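Putative alpha-L-fucosidase (Bacteroides thetaiotaomicron, PDB 3EYP) probably hydrolyses alpha-L-fucosides, as a family 29 glycoside hydrolase whose TIM-barrel-like catalytic domain is followed by an F5/8 type C domain. Local coordinates at residues A[42-45]-A[46-50]; A[104-107]-A[108-112]; A[384-387]-A[388-391]; A[407-411]-A[412-416]. One frame throughout, in Å; residues are numbered along the deposited sequence.

Contact 1: residues A[42-45]-A[46-50]; sequences GKAS and TAIFN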
# COMPACT_ATOMS: atom_id res chain seq x y z
N GLY A 42 1.65 28.50 -2.61
CA GLY A 42 2.58 28.84 -3.68
C GLY A 42 3.21 30.23 -3.50
O GLY A 42 3.99 30.71 -4.36
N LYS A 43 2.85 30.89 -2.42
CA LYS A 43 3.33 32.24 -2.14
C LYS A 43 4.42 32.35 -1.12
O LYS A 43 4.98 33.42 -0.86
CB LYS A 43 2.17 33.16 -1.73
CG LYS A 43 1.17 33.46 -2.87
CD LYS A 43 -0.09 34.15 -2.35
CE LYS A 43 -1.07 34.43 -3.45
NZ LYS A 43 -2.22 35.28 -2.96
N ALA A 44 4.73 31.26 -0.47
CA ALA A 44 5.80 31.28 0.49
C ALA A 44 7.11 31.58 -0.23
O ALA A 44 7.37 31.05 -1.32
CB ALA A 44 5.92 29.96 1.27
N SER A 45 7.94 32.37 0.45
CA SER A 45 9.31 32.65 -0.02
C SER A 45 10.18 31.41 0.02
O SER A 45 10.33 30.74 1.06
CB SER A 45 9.98 33.81 0.78
OG SER A 45 11.33 34.06 0.34
N THR A 46 10.82 31.13 -1.09
CA THR A 46 11.74 29.99 -1.11
C THR A 46 12.81 30.05 -0.05
O THR A 46 13.31 28.98 0.39
CB THR A 46 12.47 29.82 -2.45
OG1 THR A 46 13.20 31.02 -2.74
CG2 THR A 46 11.48 29.53 -3.58
N ALA A 47 13.17 31.29 0.33
CA ALA A 47 14.21 31.51 1.34
C ALA A 47 13.97 30.72 2.64
O ALA A 47 14.91 30.33 3.34
CB ALA A 47 14.31 33.01 1.72
N ILE A 48 12.69 30.55 3.01
CA ILE A 48 12.36 29.92 4.30
C ILE A 48 12.71 28.45 4.39
O ILE A 48 12.74 27.88 5.47
CB ILE A 48 10.85 30.10 4.73
CG1 ILE A 48 9.91 29.20 3.89
CG2 ILE A 48 10.38 31.55 4.59
CD1 ILE A 48 8.40 29.21 4.46
N PHE A 49 13.00 27.82 3.25
CA PHE A 49 13.31 26.40 3.26
C PHE A 49 14.75 26.24 3.69
O PHE A 49 15.69 26.58 3.01
CB PHE A 49 13.05 25.72 1.90
CG PHE A 49 13.34 24.24 1.90
CD1 PHE A 49 12.36 23.34 2.30
CD2 PHE A 49 14.58 23.74 1.55
CE1 PHE A 49 12.57 21.97 2.30
CE2 PHE A 49 14.81 22.35 1.57
CZ PHE A 49 13.79 21.46 1.93
N ASN A 50 14.89 25.65 4.86
CA ASN A 50 16.14 25.62 5.51
C ASN A 50 16.30 24.56 6.61
O ASN A 50 16.50 24.90 7.77
CB ASN A 50 16.38 27.00 6.16
CG ASN A 50 17.80 27.23 6.48
OD1 ASN A 50 18.69 26.63 5.88
ND2 ASN A 50 18.04 28.11 7.43

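Contact 2: residues A[104-107]-A[108-112]; sequences DVVR and EFVDA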
# COMPACT_ATOMS: atom_id res chain seq x y z
N ASP A 104 20.05 19.51 -2.97
CA ASP A 104 19.11 18.67 -3.74
C ASP A 104 18.61 17.56 -2.85
O ASP A 104 19.29 16.60 -2.56
CB ASP A 104 19.81 18.17 -5.00
CG ASP A 104 18.90 17.35 -5.94
OD1 ASP A 104 17.79 16.90 -5.52
OD2 ASP A 104 19.33 17.12 -7.08
N VAL A 105 17.42 17.76 -2.34
CA VAL A 105 16.84 16.81 -1.41
C VAL A 105 16.46 15.50 -2.13
O VAL A 105 16.70 14.42 -1.59
CB VAL A 105 15.62 17.39 -0.64
CG1 VAL A 105 15.16 16.39 0.35
CG2 VAL A 105 16.02 18.72 0.08
N VAL A 106 16.01 15.61 -3.35
CA VAL A 106 15.67 14.41 -4.16
C VAL A 106 16.95 13.53 -4.31
O VAL A 106 16.93 12.35 -4.06
CB VAL A 106 14.98 14.69 -5.50
CG1 VAL A 106 14.64 13.38 -6.18
CG2 VAL A 106 13.60 15.45 -5.29
N ARG A 107 18.05 14.17 -4.63
CA ARG A 107 19.37 13.52 -4.71
C ARG A 107 19.69 12.76 -3.42
O ARG A 107 19.94 11.58 -3.44
CB ARG A 107 20.49 14.53 -4.96
CG ARG A 107 21.87 13.95 -5.37
CD ARG A 107 21.82 12.90 -6.49
NE ARG A 107 21.54 13.54 -7.77
CZ ARG A 107 21.08 12.92 -8.85
NH1 ARG A 107 20.87 11.62 -8.84
NH2 ARG A 107 20.83 13.60 -9.95
N GLU A 108 19.74 13.46 -2.31
CA GLU A 108 19.98 12.86 -0.98
C GLU A 108 19.08 11.64 -0.70
O GLU A 108 19.51 10.59 -0.21
CB GLU A 108 19.82 13.93 0.12
CG GLU A 108 20.82 15.09 -0.12
CD GLU A 108 21.21 15.91 1.09
OE1 GLU A 108 21.08 15.44 2.24
OE2 GLU A 108 21.74 17.03 0.86
N PHE A 109 17.81 11.85 -0.97
CA PHE A 109 16.79 10.82 -0.85
C PHE A 109 17.11 9.55 -1.64
O PHE A 109 17.22 8.46 -1.07
CB PHE A 109 15.39 11.38 -1.21
CG PHE A 109 14.31 10.34 -1.25
CD1 PHE A 109 13.84 9.72 -0.08
CD2 PHE A 109 13.75 9.98 -2.45
CE1 PHE A 109 12.85 8.75 -0.15
CE2 PHE A 109 12.79 9.02 -2.51
CZ PHE A 109 12.34 8.41 -1.34
N VAL A 110 17.21 9.69 -2.96
CA VAL A 110 17.51 8.53 -3.81
C VAL A 110 18.88 7.94 -3.52
O VAL A 110 19.07 6.73 -3.69
CB VAL A 110 17.38 8.73 -5.36
CG1 VAL A 110 15.98 9.15 -5.77
CG2 VAL A 110 18.42 9.67 -5.89
N ASP A 111 19.82 8.74 -3.05
CA ASP A 111 21.15 8.19 -2.71
C ASP A 111 21.02 7.30 -1.47
O ASP A 111 21.51 6.17 -1.44
CB ASP A 111 22.22 9.27 -2.51
CG ASP A 111 22.72 9.85 -3.84
OD1 ASP A 111 22.49 9.26 -4.91
OD2 ASP A 111 23.33 10.94 -3.79
N ALA A 112 20.31 7.80 -0.46
CA ALA A 112 20.05 7.04 0.76
C ALA A 112 19.25 5.75 0.44
O ALA A 112 19.50 4.68 1.00
CB ALA A 112 19.30 7.92 1.87
O HOH W 1 22.19 18.10 -1.42
O HOH W 2 22.04 9.67 -7.39

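Contact 3: residues A[384-387]-A[388-391]; sequences EEVI and ELGH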
# COMPACT_ATOMS: atom_id res chain seq x y z
N GLU A 384 -4.15 -16.46 2.11
CA GLU A 384 -3.51 -15.87 0.90
C GLU A 384 -3.78 -16.67 -0.35
O GLU A 384 -3.53 -17.86 -0.43
CB GLU A 384 -1.98 -15.76 1.08
CG GLU A 384 -1.59 -14.93 2.29
CD GLU A 384 -0.09 -14.99 2.60
OE1 GLU A 384 0.65 -15.80 2.01
OE2 GLU A 384 0.36 -14.21 3.45
N GLU A 385 -4.31 -15.97 -1.34
CA GLU A 385 -4.66 -16.52 -2.64
C GLU A 385 -3.50 -16.39 -3.62
O GLU A 385 -2.58 -15.55 -3.46
CB GLU A 385 -5.91 -15.78 -3.18
CG GLU A 385 -6.78 -16.58 -4.09
CD GLU A 385 -8.18 -15.95 -4.30
OE1 GLU A 385 -8.34 -14.72 -4.01
OE2 GLU A 385 -9.10 -16.68 -4.77
N VAL A 386 -3.51 -17.29 -4.60
CA VAL A 386 -2.56 -17.25 -5.70
C VAL A 386 -3.04 -16.18 -6.68
O VAL A 386 -3.78 -16.43 -7.56
CB VAL A 386 -2.44 -18.66 -6.43
CG1 VAL A 386 -1.42 -18.61 -7.58
CG2 VAL A 386 -2.03 -19.75 -5.42
N ILE A 387 -2.57 -14.96 -6.49
CA ILE A 387 -3.19 -13.83 -7.19
C ILE A 387 -2.97 -13.74 -8.67
O ILE A 387 -3.78 -13.19 -9.39
CB ILE A 387 -2.89 -12.47 -6.49
CG1 ILE A 387 -1.39 -12.18 -6.45
CG2 ILE A 387 -3.53 -12.47 -5.14
CD1 ILE A 387 -1.07 -10.75 -5.84
N GLU A 388 -1.87 -14.33 -9.13
CA GLU A 388 -1.61 -14.47 -10.58
C GLU A 388 -2.77 -15.20 -11.27
O GLU A 388 -2.99 -15.06 -12.48
CB GLU A 388 -0.32 -15.25 -10.82
CG GLU A 388 0.93 -14.56 -10.34
CD GLU A 388 1.30 -14.88 -8.89
OE1 GLU A 388 0.47 -15.47 -8.14
OE2 GLU A 388 2.44 -14.56 -8.50
N LEU A 389 -3.53 -15.95 -10.48
CA LEU A 389 -4.57 -16.83 -11.03
C LEU A 389 -5.94 -16.19 -10.88
O LEU A 389 -6.96 -16.75 -11.29
CB LEU A 389 -4.54 -18.21 -10.37
CG LEU A 389 -3.36 -19.10 -10.80
CD1 LEU A 389 -3.44 -20.48 -10.17
CD2 LEU A 389 -3.28 -19.16 -12.33
N GLY A 390 -5.96 -15.01 -10.28
CA GLY A 390 -7.19 -14.20 -10.20
C GLY A 390 -7.91 -14.32 -8.89
O GLY A 390 -7.52 -15.09 -8.05
N HIS A 391 -8.93 -13.47 -8.70
CA HIS A 391 -9.87 -13.64 -7.60
C HIS A 391 -10.74 -14.86 -7.95
O HIS A 391 -11.62 -14.81 -8.83
CB HIS A 391 -10.79 -12.44 -7.38
CG HIS A 391 -10.19 -11.33 -6.55
ND1 HIS A 391 -9.96 -11.44 -5.19
CD2 HIS A 391 -9.89 -10.05 -6.88
CE1 HIS A 391 -9.47 -10.29 -4.73
NE2 HIS A 391 -9.42 -9.43 -5.74
O HOH W 3 -10.64 -13.69 -3.70
O HOH W 4 -6.52 -13.73 -5.84
O HOH W 5 0.55 -15.37 -5.50

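Contact 4: residues A[407-411]-A[412-416]; sequences WITIP and EATDK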
# COMPACT_ATOMS: atom_id res chain seq x y z
N TRP A 407 -18.93 -28.34 15.08
CA TRP A 407 -18.19 -27.18 14.57
C TRP A 407 -18.80 -25.91 15.12
O TRP A 407 -20.01 -25.66 14.98
CB TRP A 407 -18.19 -27.12 13.05
CG TRP A 407 -17.38 -28.19 12.45
CD1 TRP A 407 -17.84 -29.21 11.68
CD2 TRP A 407 -15.96 -28.37 12.55
NE1 TRP A 407 -16.79 -30.03 11.30
CE2 TRP A 407 -15.63 -29.52 11.81
CE3 TRP A 407 -14.94 -27.65 13.18
CZ2 TRP A 407 -14.34 -29.99 11.72
CZ3 TRP A 407 -13.66 -28.12 13.07
CH2 TRP A 407 -13.37 -29.27 12.34
N ILE A 408 -17.94 -25.11 15.74
CA ILE A 408 -18.31 -23.83 16.34
C ILE A 408 -17.87 -22.75 15.37
O ILE A 408 -16.77 -22.79 14.84
CB ILE A 408 -17.63 -23.61 17.72
CG1 ILE A 408 -18.05 -24.70 18.70
CG2 ILE A 408 -18.00 -22.26 18.33
CD1 ILE A 408 -16.94 -25.75 18.93
N THR A 409 -18.76 -21.82 15.10
CA THR A 409 -18.46 -20.78 14.14
C THR A 409 -17.60 -19.73 14.82
O THR A 409 -17.59 -19.61 16.03
CB THR A 409 -19.68 -20.10 13.52
OG1 THR A 409 -20.26 -19.17 14.47
CG2 THR A 409 -20.69 -21.13 13.02
N ILE A 410 -16.85 -19.02 14.00
CA ILE A 410 -16.06 -17.87 14.44
C ILE A 410 -16.73 -16.63 13.89
O ILE A 410 -16.74 -16.43 12.69
CB ILE A 410 -14.60 -17.95 13.95
CG1 ILE A 410 -13.90 -19.20 14.53
CG2 ILE A 410 -13.84 -16.71 14.42
CD1 ILE A 410 -12.53 -19.50 13.95
N PRO A 411 -17.33 -15.80 14.75
CA PRO A 411 -18.19 -14.72 14.29
C PRO A 411 -17.57 -13.83 13.26
O PRO A 411 -18.26 -13.38 12.38
CB PRO A 411 -18.44 -13.91 15.55
CG PRO A 411 -18.41 -14.93 16.66
CD PRO A 411 -17.34 -15.92 16.22
N GLU A 412 -16.27 -13.60 13.41
CA GLU A 412 -15.54 -12.62 12.59
C GLU A 412 -15.05 -13.24 11.27
O GLU A 412 -14.55 -12.56 10.36
CB GLU A 412 -14.34 -12.01 13.39
CG GLU A 412 -14.66 -11.39 14.81
CD GLU A 412 -14.60 -12.44 15.95
OE1 GLU A 412 -14.80 -13.62 15.66
OE2 GLU A 412 -14.35 -12.09 17.15
N ALA A 413 -15.21 -14.55 11.18
CA ALA A 413 -14.72 -15.32 10.03
C ALA A 413 -15.78 -16.21 9.44
O ALA A 413 -15.51 -17.36 9.10
CB ALA A 413 -13.47 -16.17 10.41
N THR A 414 -16.97 -15.64 9.32
CA THR A 414 -18.14 -16.26 8.71
C THR A 414 -18.65 -15.54 7.47
O THR A 414 -18.96 -14.36 7.47
CB THR A 414 -19.24 -16.33 9.73
OG1 THR A 414 -18.75 -16.95 10.92
CG2 THR A 414 -20.47 -17.11 9.18
N ASP A 415 -18.72 -16.30 6.38
CA ASP A 415 -19.25 -15.83 5.12
C ASP A 415 -18.49 -14.59 4.68
O ASP A 415 -19.09 -13.60 4.21
CB ASP A 415 -20.75 -15.55 5.29
CG ASP A 415 -21.56 -16.84 5.60
OD1 ASP A 415 -21.12 -17.94 5.19
OD2 ASP A 415 -22.61 -16.71 6.28
N LYS A 416 -17.17 -14.68 4.83
CA LYS A 416 -16.23 -13.71 4.27
C LYS A 416 -16.23 -13.84 2.77
O LYS A 416 -16.64 -14.84 2.21
CB LYS A 416 -14.83 -13.88 4.84
CG LYS A 416 -14.74 -13.73 6.36
CD LYS A 416 -15.47 -12.56 6.83
CE LYS A 416 -14.72 -11.27 6.63
NZ LYS A 416 -15.64 -10.08 6.85
O HOH W 6 -17.44 -19.32 11.17
O HOH W 7 -17.71 -12.73 9.60

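Contact 1: residues A[42-45]-A[46-50]
A short 3-10 turn, residues 46-48, sits in the long loop between strand 22-26 and helix 56-65, and Ser45 just ahead of it meets both Ala47 and Ile48. The main tie is Ile48 N to Ser45 O, 3.1 Å, with an angle of 159° at the hydrogen. The next bond in the series, Phe49 N to Thr46 O at 3.1 Å, continues the turn by one residue.

Ser45 adds a second grip from its side chain. With OG anti to the backbone N (chi1 178°), the hydroxyl swings forward over the start of the turn, where OG takes a weak bond of 3.3 Å from Ala47 N and packs 3.4 Å from Ala47 CB. Ile48 folds back over the carbonyl of Ser45: its CG1 lies only 3.2 Å from Ser45 O, a tight fit, because chi1 of 74° places CG1 between the backbone N and the carbonyl carbon. From there Ile48 CD1 reaches the methyl of Ala44, CD1 to CB 4.1 Å, making a small apolar patch at the surface.

Thr46 OG1 is hydrogen-bonded to Asn95 O, and Ala44 O to Tyr91 OH; both bonds fix the turn to neighbouring loops. Phe49, directly after it, goes into an aromatic cluster with Phe28, Phe33 and Phe81. The arrangement is that of a 3-10 turn opened by a weak ST turn, here within the first beta-to-alpha loop of the barrel.

Contact 2: residues A[104-107]-A[108-112]
Arg107 lays its aliphatic part across the carboxylate of Asp111, one helical turn on, with CD 3.7 Å from OD2. Bends at chi2 (48°) and chi3 (73°) turn the chain past the Asp111 carboxylate, the guanidinium standing out from the helix with its plane 31° from that of the carboxylate. The opposite charges do not meet directly: Arg107 NH1 stays 4.9 Å from Asp111 OD1, and a water bridges them, accepting from NH1 and donating to OD1. Arg107 is held further by Asp156 O, which NH2 reaches, and by a cation-pi contact with Tyr157.

These residues open helix 105-116, which links strand 70-76 to strand 119-124 in a beta-alpha-beta crossover of the barrel. Asp104 is its N-cap: OD1 accepts from Arg107 N at 2.9 Å, approached from well above the carboxylate plane, while OD2 is bonded to Tyr157 OH. Glu108 comes back over the same end, CG resting 3.3 Å from Asp104 O. A second water accepts from Asp104 N and gives a 2.6 Å bond to Glu108 OE2, the oxygen that also forms a salt bridge with Lys99.

On the buried flank Val106 and Val110 follow one another, CG1 to CG1 4.5 Å, with Val106 reaching Leu73 and Ile122 and Val110 reaching Ala120. Phe109 takes its ring away from this turn of helix to Ala71, Leu73 and Met60, between strand 70-76 and helix 56-65.

Contact 3: residues A[384-387]-A[388-391]
Leaving strand 380-385, the chain winds into a 3-10 turn in which Leu389 N bonds to Val386 O and Gly390 N to Ile387 O, each 3.0 Å. Val386 and Leu389 lie alongside each other and point the same way, CG1 to CD1 3.8 Å. Glu388 bends at chi2 (89°), curling its carboxylate back across Val386, with OE1 3.7 Å from CG1. A water then links Glu388 OE1 to Ile387 N.

Glu385 stretches out to the far end of the turn and crosses His391 at about a right angle, carboxylate and ring planes 69° apart. Water joins them: one molecule lies in the ring plane, 2.8 Å from His391 ND1, and gives a 2.5 Å bond to Glu385 OE1. Another spans Gly390 O and, weakly, OE1. Gly420 N also bonds OE1, and Arg392 N and Thr393 N both bond OE2, so the buried carboxylate is well gripped.

Ile387 packs on Leu15 and Tyr18 of helix 12-20, Val386 on Ala447 and His449 of strand 447-454, and His391 meets Trp221 edge-to-face, placing the turn where the C-terminal sandwich abuts the barrel domain.

Contact 4: residues A[407-411]-A[412-416]
Glu412, Pro411 and Ile410 carry this turn. The Glu412 side chain runs beside the proline ring, both pointing the same way; bent at chi2 (88°), it brings OE1 back to 3.5 Å from Pro411 CD. The same oxygen lies 3.5 Å from Ile410 CG2, whose side chain it crosses at about a right angle. The other oxygen, OE2, goes to Ala428 N on strand 423-432, so the carboxylate is tied to the second sheet while its flank rests on the turn.

The carbonyl of Ile410 takes two bonds. Ala413 N reaches Ile410 O at 2.9 Å, closing a type I beta turn with Pro411 and Glu412 at its corners. Thr414 OG1 donates to the same oxygen at 2.7 Å, and the two donors come from opposite faces of the carbonyl plane. The turn leads the chain out of the edge strand 408-409 of the beta sandwich expected of an F5/8 type C domain. The chain stays beside strand 393-401 on both sides of the turn: Ile408 bonds with Tyr400 before it and Ala413 with Val398 after it, and Asp415 and Lys416 then form a G1 beta bulge opposite Trp396.

Two waters brace the backbone. One accepts from Ile410 N and donates to Thr414 OG1 at 2.7 Å, so that hydroxyl both gives and receives; the other links Pro411 O to Thr414 N. On the inner side Ile410 CG2 packs 4.1 Å from Ala413 CB, and these two side chains press on Leu427 and Val425 of strand 423-432 respectively.

In the fold
The four contacts divide between the two domains. Contacts 1 and 2 belong to the barrel, their centres about 20 Å apart, and they touch where Phe49 CZ packs 4.0 Å from Val105 CG2, so the first beta-to-alpha loop rests on the start of helix 105-116. Contacts 3 and 4 are turns of the C-terminal sandwich, centres about 22 Å apart with nearest atoms about 10 Å apart. Contact 3 is nearer the barrel: its centre is about 36 Å from that of contact 2, against 49 Å for contact 4. In TIM-barrel enzymes the loops following the strands usually shape the active site; contact 1 lies in such a loop.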